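Local coordinates for Myo-inositol-1-phosphate synthase-related protein (Thermotoga maritima MSB8, PDB 3CIN) that binds nicotinamide-adenine-dinucleotide in a Rossmann-type domain and belongs to the myo-inositol-1-phosphate synthase family, at residues K129-L134 / A176-L181; V149-G152 / D156-K159; A171-A176 / P203-L208. All blocks are in the same frame, centred on the assembly; numbering follows the deposited sequence.

How the contacts relate
Helix 171-186 joins the three contacts. Contacts 1 and 3 both use it and share Ala176; their centres are about 13 Å apart. Contact 2 lies about 8 Å from contact 3, centre to centre. There Leu157 CD1 packs on Phe205 CZ at 3.5 Å, and Gln173 NE2 hydrogen-bonds to Val149 O at 3.1 Å. Contacts 1 and 2 are about 19 Å apart between centres, but Tyr177 CE1 still touches Leu158 CD2 at 3.7 Å. Contact 3 reaches the NAD pocket directly, through Ala171 and Tyr175. In contact 1 the side chain of Trp131 stays about 9 Å from NAD.

Contact 1. Residues K129-L134 / A176-L181; sequences KEWTEL and AYAAAL
Trp131 of helix 120-134 bridges to Ala178 and Ala179 of helix 171-186 with the far end of its indole. The segment 129-134 runs to the end of its helix. Glu130 takes no part in the contact; its OE1 is hydrogen-bonded to Tyr64 OH. Trp131 follows and makes the whole contact from this side. Its CG lies beside the backbone N and anti to the carbonyl carbon (chi1 -64°), which sends the ring system toward helix 171-186. The six-membered ring does the touching. CZ3 reaches Ala178 CB at 3.8 Å, and CH2 meets the same methyl, Ala178 CB, at 4.0 Å. That methyl approaches the ring obliquely. Ala179 N lies at the ring edge, near the ring plane, 3.8 Å from Trp131 CZ3. The methyl Ala179 CB is looser, 4.4 Å from Trp131 CZ3. No hydrogen bond links the two segments. The small alanine side chains let the indole come against the helix backbone, although Trp131 CA and Ala179 CA are 8.9 Å apart. The indole also touches Tyr182, further along helix 171-186, and Leu17 and Leu19 of strand 14-19, and it packs edge-to-face with Tyr64. Next comes Thr132. Its OG1 donates to Lys129 O, one turn back, at 2.6 Å; the C=O...OG1 angle is 124°. Leu134, the last residue of the helix, packs on Leu17. Helix 120-134 leads into strand 138-141 and helix 171-186 into strand 189-193, its neighbour in the parallel sheet. One large aromatic side chain thus joins two neighbouring helices to the strand 14-19 beneath, a helix-on-sheet packing in a Rossmann-type alpha/beta domain.

Contact 2. Residues V149-G152 / D156-K159; sequences VPFG and DLLK
Phe151 lays its ring against the backbone of Asp156 and Leu157. This is where the loop after strand 138-141 of the Rossmann-type domain folds back on helix 154-162. Leu157 CA stands over one ring face, 3.9 Å from the ring centroid and 14° off the normal, a CH-pi contact. Near the rim, Phe151 CD1 is 3.5 Å from Leu157 N. The phenyl is carried there with its CG beside the backbone N (chi1 -68°). The side chains of Phe151 and Leu157 cross at about a right angle. The Leu157 branch CD1 touches Phe151 CE2 at 3.8 Å. Leu157 also packs on Phe205 and Leu208 of helix 203-211. Arg168 makes a cation-pi contact with the Phe151 ring. Asp202 OD2 accepts from Phe151 N and Asp202 OD1 from Gly152 N, two bonds that probably steady the loop here. Asp156 is the more exposed partner, and its CB meets Phe151 CD1 at 3.8 Å. Its carboxylate joins the loop through a water, which donates to Phe151 O at 2.7 Å and to Asp156 OD2 at 2.6 Å.

Contact 3. Residues A171-A176 / P203-L208; sequences ATQVYA and PAFVEL. With NAD (nicotinamide-adenine-dinucleotide), chain F.
Phe205 pushes its ring between Gln173 and Ala176 on the neighbouring helix. Its CG is beside the backbone N (chi1 -77°), and the far end of the ring reaches helix 171-186. Phe205 CE1 is 3.6 Å from Ala176 CB, which approaches obliquely. Gln173 O lies at the ring edge, near its plane, 3.4 Å from Phe205 CE1. Phe205 CZ also rests on Gln173 CB at 3.7 Å. The Gln173 chain is extended beyond CG. It crosses Phe205 at about a right angle, with amide and ring planes 22° apart. The amide is held at both ends: OE1 accepts from Thr170 N, and the bond from NE2 to Val149 O is the second hold. Here two helices of the Rossmann-type domain pack together, helix 171-186 running into strand 189-193 and helix 203-211 into the adjacent strand 214-217. The CA-CB bond of Tyr175 points away from helix 203-211. Its CG is likewise beside the backbone N (chi1 -68°), which carries the phenol to the adenine of NAD. Tyr175 OH donates to NAD N1A at 2.6 Å, with N1A near the ring plane, and the same hydroxyl is hydrogen-bonded to Val99 N.

Contact 1. Residues K129-L134 / A176-L181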
loop_
_atom_site.group_PDB
_atom_site.type_symbol
_atom_site.label_atom_id
_atom_site.label_comp_id
_atom_site.label_asym_id
_atom_site.label_seq_id
_atom_site.Cartn_x
_atom_site.Cartn_y
_atom_site.Cartn_z
ATOM N N LYS A 129 -50.797 -6.087 9.341
ATOM C CA LYS A 129 -51.486 -6.148 10.618
ATOM C C LYS A 129 -50.513 -6.134 11.820
ATOM O O LYS A 129 -50.719 -5.386 12.790
ATOM C CB LYS A 129 -52.336 -7.425 10.742
ATOM C CG LYS A 129 -52.958 -7.565 12.100
ATOM N N GLU A 130 -49.456 -6.952 11.757
ATOM C CA GLU A 130 -48.430 -6.921 12.833
ATOM C C GLU A 130 -47.751 -5.504 13.036
ATOM O O GLU A 130 -47.584 -4.988 14.161
ATOM C CB GLU A 130 -47.343 -8.006 12.597
ATOM C CG GLU A 130 -47.821 -9.436 12.819
ATOM C CD GLU A 130 -46.881 -10.519 12.261
ATOM O OE1 GLU A 130 -45.676 -10.296 12.111
ATOM O OE2 GLU A 130 -47.351 -11.635 11.996
ATOM N N TRP A 131 -47.375 -4.893 11.928
ATOM C CA TRP A 131 -46.733 -3.647 11.936
ATOM C C TRP A 131 -47.644 -2.544 12.465
ATOM O O TRP A 131 -47.178 -1.646 13.121
ATOM C CB TRP A 131 -46.197 -3.329 10.535
ATOM C CG TRP A 131 -45.136 -4.289 10.060
ATOM C CD1 TRP A 131 -44.555 -5.298 10.751
ATOM C CD2 TRP A 131 -44.501 -4.292 8.760
ATOM N NE1 TRP A 131 -43.621 -5.942 9.962
ATOM C CE2 TRP A 131 -43.545 -5.315 8.753
ATOM C CE3 TRP A 131 -44.642 -3.527 7.640
ATOM C CZ2 TRP A 131 -42.750 -5.605 7.628
ATOM C CZ3 TRP A 131 -43.858 -3.819 6.528
ATOM C CH2 TRP A 131 -42.966 -4.834 6.509
ATOM N N THR A 132 -48.948 -2.616 12.195
ATOM C CA THR A 132 -49.867 -1.629 12.717
ATOM C C THR A 132 -49.879 -1.627 14.226
ATOM O O THR A 132 -50.046 -0.551 14.811
ATOM C CB THR A 132 -51.270 -1.785 12.139
ATOM O OG1 THR A 132 -51.836 -3.026 12.605
ATOM C CG2 THR A 132 -51.205 -1.735 10.618
ATOM N N GLU A 133 -49.652 -2.788 14.869
ATOM C CA GLU A 133 -49.600 -2.840 16.332
ATOM C C GLU A 133 -48.265 -2.385 16.914
ATOM O O GLU A 133 -48.231 -1.840 17.990
ATOM C CB GLU A 133 -49.875 -4.235 16.867
ATOM C CG GLU A 133 -51.192 -4.833 16.350
ATOM C CD GLU A 133 -51.627 -6.071 17.181
ATOM O OE1 GLU A 133 -51.268 -6.145 18.357
ATOM O OE2 GLU A 133 -52.272 -6.973 16.620
ATOM N N LEU A 134 -47.179 -2.625 16.180
ATOM C CA LEU A 134 -45.821 -2.203 16.586
ATOM C C LEU A 134 -45.628 -0.696 16.332
ATOM O O LEU A 134 -44.869 -0.022 17.026
ATOM C CB LEU A 134 -44.782 -3.033 15.829
ATOM C CG LEU A 134 -44.755 -4.548 16.165
ATOM C CD1 LEU A 134 -43.657 -5.319 15.368
ATOM C CD2 LEU A 134 -44.715 -4.819 17.651
ATOM N N ALA A 176 -40.954 -3.897 0.918
ATOM C CA ALA A 176 -41.249 -2.537 0.481
ATOM C C ALA A 176 -42.739 -2.355 0.041
ATOM O O ALA A 176 -43.358 -1.310 0.258
ATOM C CB ALA A 176 -40.301 -2.124 -0.675
ATOM N N TYR A 177 -43.256 -3.360 -0.643
ATOM C CA TYR A 177 -44.661 -3.417 -0.984
ATOM C C TYR A 177 -45.511 -3.381 0.291
ATOM O O TYR A 177 -46.424 -2.543 0.394
ATOM C CB TYR A 177 -44.932 -4.641 -1.833
ATOM C CG TYR A 177 -46.350 -4.784 -2.291
ATOM C CD1 TYR A 177 -46.797 -4.220 -3.463
ATOM C CD2 TYR A 177 -47.252 -5.523 -1.529
ATOM C CE1 TYR A 177 -48.088 -4.383 -3.866
ATOM C CE2 TYR A 177 -48.537 -5.650 -1.902
ATOM C CZ TYR A 177 -48.952 -5.114 -3.083
ATOM O OH TYR A 177 -50.254 -5.301 -3.471
ATOM N N ALA A 178 -45.261 -4.302 1.209
ATOM C CA ALA A 178 -45.911 -4.268 2.515
ATOM C C ALA A 178 -45.782 -2.907 3.242
ATOM O O ALA A 178 -46.753 -2.435 3.853
ATOM C CB ALA A 178 -45.388 -5.396 3.413
ATOM N N ALA A 179 -44.617 -2.273 3.144
ATOM C CA ALA A 179 -44.374 -0.982 3.772
ATOM C C ALA A 179 -45.311 0.078 3.203
ATOM O O ALA A 179 -45.783 0.941 3.966
ATOM C CB ALA A 179 -42.884 -0.557 3.708
ATOM N N ALA A 180 -45.587 0.046 1.887
ATOM C CA ALA A 180 -46.496 1.020 1.273
ATOM C C ALA A 180 -47.898 0.769 1.791
ATOM O O ALA A 180 -48.629 1.711 2.106
ATOM C CB ALA A 180 -46.498 0.929 -0.249
ATOM N N LEU A 181 -48.298 -0.508 1.872
ATOM C CA LEU A 181 -49.668 -0.810 2.338
ATOM C C LEU A 181 -49.810 -0.380 3.798
ATOM O O LEU A 181 -50.840 0.222 4.189
ATOM C CB LEU A 181 -50.031 -2.285 2.151
ATOM C CG LEU A 181 -50.504 -2.662 0.743
ATOM C CD1 LEU A 181 -49.604 -2.284 -0.356
ATOM C CD2 LEU A 181 -50.787 -4.152 0.642
#

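Contact 2. Residues V149-G152 / D156-K159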
loop_
_atom_site.group_PDB
_atom_site.type_symbol
_atom_site.label_atom_id
_atom_site.label_comp_id
_atom_site.label_asym_id
_atom_site.label_seq_id
_atom_site.Cartn_x
_atom_site.Cartn_y
_atom_site.Cartn_z
ATOM N N VAL A 149 -34.379 -8.577 -9.791
ATOM C CA VAL A 149 -34.598 -7.922 -11.072
ATOM C C VAL A 149 -35.693 -6.872 -10.842
ATOM O O VAL A 149 -36.768 -7.213 -10.375
ATOM C CB VAL A 149 -35.102 -8.924 -12.121
ATOM C CG1 VAL A 149 -35.576 -8.189 -13.409
ATOM C CG2 VAL A 149 -34.028 -9.996 -12.403
ATOM N N PRO A 150 -35.409 -5.608 -11.124
ATOM C CA PRO A 150 -36.440 -4.598 -10.910
ATOM C C PRO A 150 -37.625 -4.726 -11.881
ATOM O O PRO A 150 -37.574 -5.411 -12.932
ATOM C CB PRO A 150 -35.696 -3.262 -11.160
ATOM C CG PRO A 150 -34.704 -3.605 -12.160
ATOM C CD PRO A 150 -34.214 -5.042 -11.759
ATOM N N PHE A 151 -38.705 -4.037 -11.500
ATOM C CA PHE A 151 -39.955 -4.019 -12.261
ATOM C C PHE A 151 -40.050 -2.878 -13.268
ATOM O O PHE A 151 -40.449 -3.082 -14.399
ATOM C CB PHE A 151 -41.173 -4.018 -11.341
ATOM C CG PHE A 151 -41.329 -5.294 -10.596
ATOM C CD1 PHE A 151 -41.918 -6.374 -11.185
ATOM C CD2 PHE A 151 -40.746 -5.459 -9.371
ATOM C CE1 PHE A 151 -42.016 -7.569 -10.519
ATOM C CE2 PHE A 151 -40.884 -6.648 -8.702
ATOM C CZ PHE A 151 -41.493 -7.701 -9.285
ATOM N N GLY A 152 -39.755 -1.665 -12.847
ATOM C CA GLY A 152 -39.876 -0.523 -13.728
ATOM C C GLY A 152 -41.295 0.016 -13.833
ATOM O O GLY A 152 -41.501 1.226 -13.737
ATOM N N ASP A 156 -46.503 -4.415 -13.108
ATOM C CA ASP A 156 -45.821 -5.707 -13.024
ATOM C C ASP A 156 -45.526 -6.140 -11.570
ATOM O O ASP A 156 -45.622 -7.331 -11.231
ATOM C CB ASP A 156 -44.514 -5.644 -13.823
ATOM C CG ASP A 156 -44.739 -5.608 -15.333
ATOM O OD1 ASP A 156 -45.790 -6.093 -15.838
ATOM O OD2 ASP A 156 -43.806 -5.118 -16.017
ATOM N N LEU A 157 -45.212 -5.181 -10.704
ATOM C CA LEU A 157 -45.050 -5.453 -9.271
ATOM C C LEU A 157 -46.385 -5.923 -8.712
ATOM O O LEU A 157 -46.450 -6.917 -8.014
ATOM C CB LEU A 157 -44.597 -4.200 -8.573
ATOM C CG LEU A 157 -44.559 -4.221 -7.072
ATOM C CD1 LEU A 157 -43.648 -5.342 -6.498
ATOM C CD2 LEU A 157 -44.178 -2.805 -6.587
ATOM N N LEU A 158 -47.456 -5.221 -9.049
ATOM C CA LEU A 158 -48.773 -5.579 -8.494
ATOM C C LEU A 158 -49.193 -6.966 -8.939
ATOM O O LEU A 158 -49.694 -7.755 -8.141
ATOM C CB LEU A 158 -49.849 -4.600 -8.915
ATOM C CG LEU A 158 -49.712 -3.129 -8.506
ATOM C CD1 LEU A 158 -50.958 -2.297 -8.837
ATOM C CD2 LEU A 158 -49.346 -2.998 -7.080
ATOM N N LYS A 159 -48.953 -7.277 -10.205
ATOM C CA LYS A 159 -49.305 -8.590 -10.724
ATOM C C LYS A 159 -48.490 -9.709 -10.077
ATOM O O LYS A 159 -49.028 -10.796 -9.781
ATOM C CB LYS A 159 -49.147 -8.605 -12.241
ATOM C CG LYS A 159 -50.344 -7.962 -12.932
ATOM C CD LYS A 159 -50.249 -7.973 -14.411
ATOM C CE LYS A 159 -51.504 -7.316 -15.006
ATOM N NZ LYS A 159 -51.603 -7.484 -16.487
HETATM O O HOH W 1 -41.228 -5.319 -15.735
#

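Contact 3. Residues A171-A176 / P203-L208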
loop_
_atom_site.group_PDB
_atom_site.type_symbol
_atom_site.label_atom_id
_atom_site.label_comp_id
_atom_site.label_asym_id
_atom_site.label_seq_id
_atom_site.Cartn_x
_atom_site.Cartn_y
_atom_site.Cartn_z
ATOM N N ALA A 171 -37.345 -10.853 -1.195
ATOM C CA ALA A 171 -37.932 -10.466 0.095
ATOM C C ALA A 171 -38.034 -8.957 0.232
ATOM O O ALA A 171 -39.045 -8.444 0.682
ATOM C CB ALA A 171 -37.132 -11.060 1.264
ATOM N N THR A 172 -36.977 -8.236 -0.081
ATOM C CA THR A 172 -36.975 -6.772 0.011
ATOM C C THR A 172 -38.081 -6.177 -0.851
ATOM O O THR A 172 -38.752 -5.209 -0.423
ATOM C CB THR A 172 -35.606 -6.201 -0.442
ATOM O OG1 THR A 172 -34.577 -6.665 0.455
ATOM C CG2 THR A 172 -35.649 -4.688 -0.527
ATOM N N GLN A 173 -38.342 -6.760 -2.040
ATOM C CA GLN A 173 -39.437 -6.259 -2.882
ATOM C C GLN A 173 -40.788 -6.456 -2.187
ATOM O O GLN A 173 -41.626 -5.605 -2.217
ATOM C CB GLN A 173 -39.396 -6.902 -4.239
ATOM C CG GLN A 173 -38.166 -6.464 -5.036
ATOM C CD GLN A 173 -38.013 -7.246 -6.358
ATOM O OE1 GLN A 173 -38.297 -8.450 -6.414
ATOM N NE2 GLN A 173 -37.520 -6.572 -7.418
ATOM N N VAL A 174 -40.984 -7.607 -1.555
ATOM C CA VAL A 174 -42.217 -7.889 -0.832
ATOM C C VAL A 174 -42.321 -6.985 0.392
ATOM O O VAL A 174 -43.421 -6.408 0.677
ATOM C CB VAL A 174 -42.275 -9.368 -0.431
ATOM C CG1 VAL A 174 -43.528 -9.633 0.447
ATOM C CG2 VAL A 174 -42.304 -10.286 -1.689
ATOM N N TYR A 175 -41.227 -6.826 1.130
ATOM C CA TYR A 175 -41.248 -5.925 2.299
ATOM C C TYR A 175 -41.551 -4.444 1.976
ATOM O O TYR A 175 -42.328 -3.816 2.703
ATOM C CB TYR A 175 -39.970 -6.010 3.079
ATOM C CG TYR A 175 -39.695 -7.285 3.810
ATOM C CD1 TYR A 175 -40.653 -7.910 4.616
ATOM C CD2 TYR A 175 -38.422 -7.863 3.766
ATOM C CE1 TYR A 175 -40.345 -9.033 5.341
ATOM C CE2 TYR A 175 -38.119 -8.991 4.503
ATOM C CZ TYR A 175 -39.097 -9.588 5.282
ATOM O OH TYR A 175 -38.801 -10.759 5.971
ATOM N N ALA A 176 -40.954 -3.897 0.918
ATOM C CA ALA A 176 -41.249 -2.537 0.481
ATOM C C ALA A 176 -42.739 -2.355 0.041
ATOM O O ALA A 176 -43.358 -1.310 0.258
ATOM C CB ALA A 176 -40.301 -2.124 -0.675
ATOM N N PRO A 203 -38.646 2.702 -10.430
ATOM C CA PRO A 203 -39.803 3.574 -10.507
ATOM C C PRO A 203 -41.123 2.933 -10.090
ATOM O O PRO A 203 -42.050 3.638 -9.639
ATOM C CB PRO A 203 -39.836 3.964 -11.971
ATOM C CG PRO A 203 -38.412 3.930 -12.373
ATOM C CD PRO A 203 -37.851 2.733 -11.666
ATOM N N ALA A 204 -41.236 1.602 -10.180
ATOM C CA ALA A 204 -42.458 0.939 -9.708
ATOM C C ALA A 204 -42.679 1.211 -8.234
ATOM O O ALA A 204 -43.813 1.475 -7.804
ATOM C CB ALA A 204 -42.379 -0.524 -9.931
ATOM N N PHE A 205 -41.615 1.144 -7.451
ATOM C CA PHE A 205 -41.706 1.311 -6.012
ATOM C C PHE A 205 -41.797 2.800 -5.638
ATOM O O PHE A 205 -42.444 3.166 -4.647
ATOM C CB PHE A 205 -40.561 0.611 -5.294
ATOM C CG PHE A 205 -40.738 -0.874 -5.190
ATOM C CD1 PHE A 205 -41.453 -1.431 -4.146
ATOM C CD2 PHE A 205 -40.140 -1.754 -6.118
ATOM C CE1 PHE A 205 -41.527 -2.777 -4.044
ATOM C CE2 PHE A 205 -40.226 -3.104 -5.966
ATOM C CZ PHE A 205 -40.964 -3.603 -4.985
ATOM N N VAL A 206 -41.128 3.667 -6.400
ATOM C CA VAL A 206 -41.182 5.111 -6.110
ATOM C C VAL A 206 -42.639 5.585 -6.318
ATOM O O VAL A 206 -43.184 6.308 -5.480
ATOM C CB VAL A 206 -40.200 5.945 -6.933
ATOM C CG1 VAL A 206 -40.344 7.425 -6.646
ATOM C CG2 VAL A 206 -38.768 5.468 -6.617
ATOM N N GLU A 207 -43.263 5.130 -7.388
ATOM C CA GLU A 207 -44.672 5.473 -7.631
ATOM C C GLU A 207 -45.623 4.883 -6.585
ATOM O O GLU A 207 -46.522 5.575 -6.100
ATOM C CB GLU A 207 -45.142 4.985 -8.997
ATOM C CG GLU A 207 -46.564 5.433 -9.303
ATOM C CD GLU A 207 -46.939 5.198 -10.757
ATOM O OE1 GLU A 207 -46.269 4.367 -11.424
ATOM O OE2 GLU A 207 -47.895 5.857 -11.232
ATOM N N LEU A 208 -45.457 3.608 -6.260
ATOM C CA LEU A 208 -46.268 2.981 -5.229
ATOM C C LEU A 208 -46.089 3.766 -3.931
ATOM O O LEU A 208 -47.057 4.022 -3.227
ATOM C CB LEU A 208 -45.816 1.527 -5.037
ATOM C CG LEU A 208 -46.610 0.657 -4.051
ATOM C CD1 LEU A 208 -47.927 0.243 -4.570
ATOM C CD2 LEU A 208 -45.828 -0.627 -3.592
HETATM P PA NAD F . -25.900 -10.557 7.762
HETATM O O1A NAD F . -25.032 -10.556 8.991
HETATM O O2A NAD F . -25.901 -11.890 7.080
HETATM O O5B NAD F . -27.358 -10.288 8.277
HETATM C C5B NAD F . -28.480 -10.481 7.419
HETATM C C4B NAD F . -29.648 -10.899 8.294
HETATM O O4B NAD F . -30.835 -10.875 7.518
HETATM C C3B NAD F . -29.537 -12.298 8.889
HETATM O O3B NAD F . -29.917 -12.307 10.255
HETATM C C2B NAD F . -30.518 -13.117 8.061
HETATM O O2B NAD F . -30.923 -14.290 8.712
HETATM C C1B NAD F . -31.589 -12.080 7.807
HETATM N N9A NAD F . -32.463 -12.344 6.660
HETATM C C8A NAD F . -32.035 -12.864 5.443
HETATM N N7A NAD F . -33.121 -12.824 4.598
HETATM C C5A NAD F . -34.184 -12.309 5.298
HETATM C C6A NAD F . -35.532 -12.135 4.972
HETATM N N6A NAD F . -36.033 -12.401 3.724
HETATM N N1A NAD F . -36.338 -11.540 5.922
HETATM C C2A NAD F . -35.833 -11.214 7.168
HETATM N N3A NAD F . -34.525 -11.454 7.533
HETATM C C4A NAD F . -33.737 -12.003 6.586
HETATM O O3 NAD F . -25.488 -9.399 6.778
HETATM P PN NAD F . -25.024 -7.950 7.195
HETATM O O1N NAD F . -23.536 -7.900 7.098
HETATM O O2N NAD F . -25.772 -7.481 8.398
HETATM O O5D NAD F . -25.523 -7.107 5.940
HETATM C C5D NAD F . -26.893 -6.820 5.778
HETATM C C4D NAD F . -27.178 -6.235 4.399
HETATM O O4D NAD F . -26.588 -4.966 4.325
HETATM C C3D NAD F . -26.675 -7.044 3.214
HETATM O O3D NAD F . -27.627 -6.959 2.122
HETATM C C2D NAD F . -25.433 -6.262 2.815
HETATM O O2D NAD F . -25.136 -6.400 1.423
HETATM C C1D NAD F . -25.902 -4.854 3.106
HETATM N N1N NAD F . -24.800 -3.906 3.251
HETATM C C2N NAD F . -23.886 -4.089 4.207
HETATM C C3N NAD F . -22.878 -3.091 4.282
HETATM C C7N NAD F . -22.015 -3.109 5.460
HETATM O O7N NAD F . -22.192 -4.158 6.318
HETATM N N7N NAD F . -21.120 -2.127 5.653
HETATM C C4N NAD F . -22.825 -2.016 3.417
HETATM C C5N NAD F . -23.768 -1.869 2.441
HETATM C C6N NAD F . -24.779 -2.838 2.390
#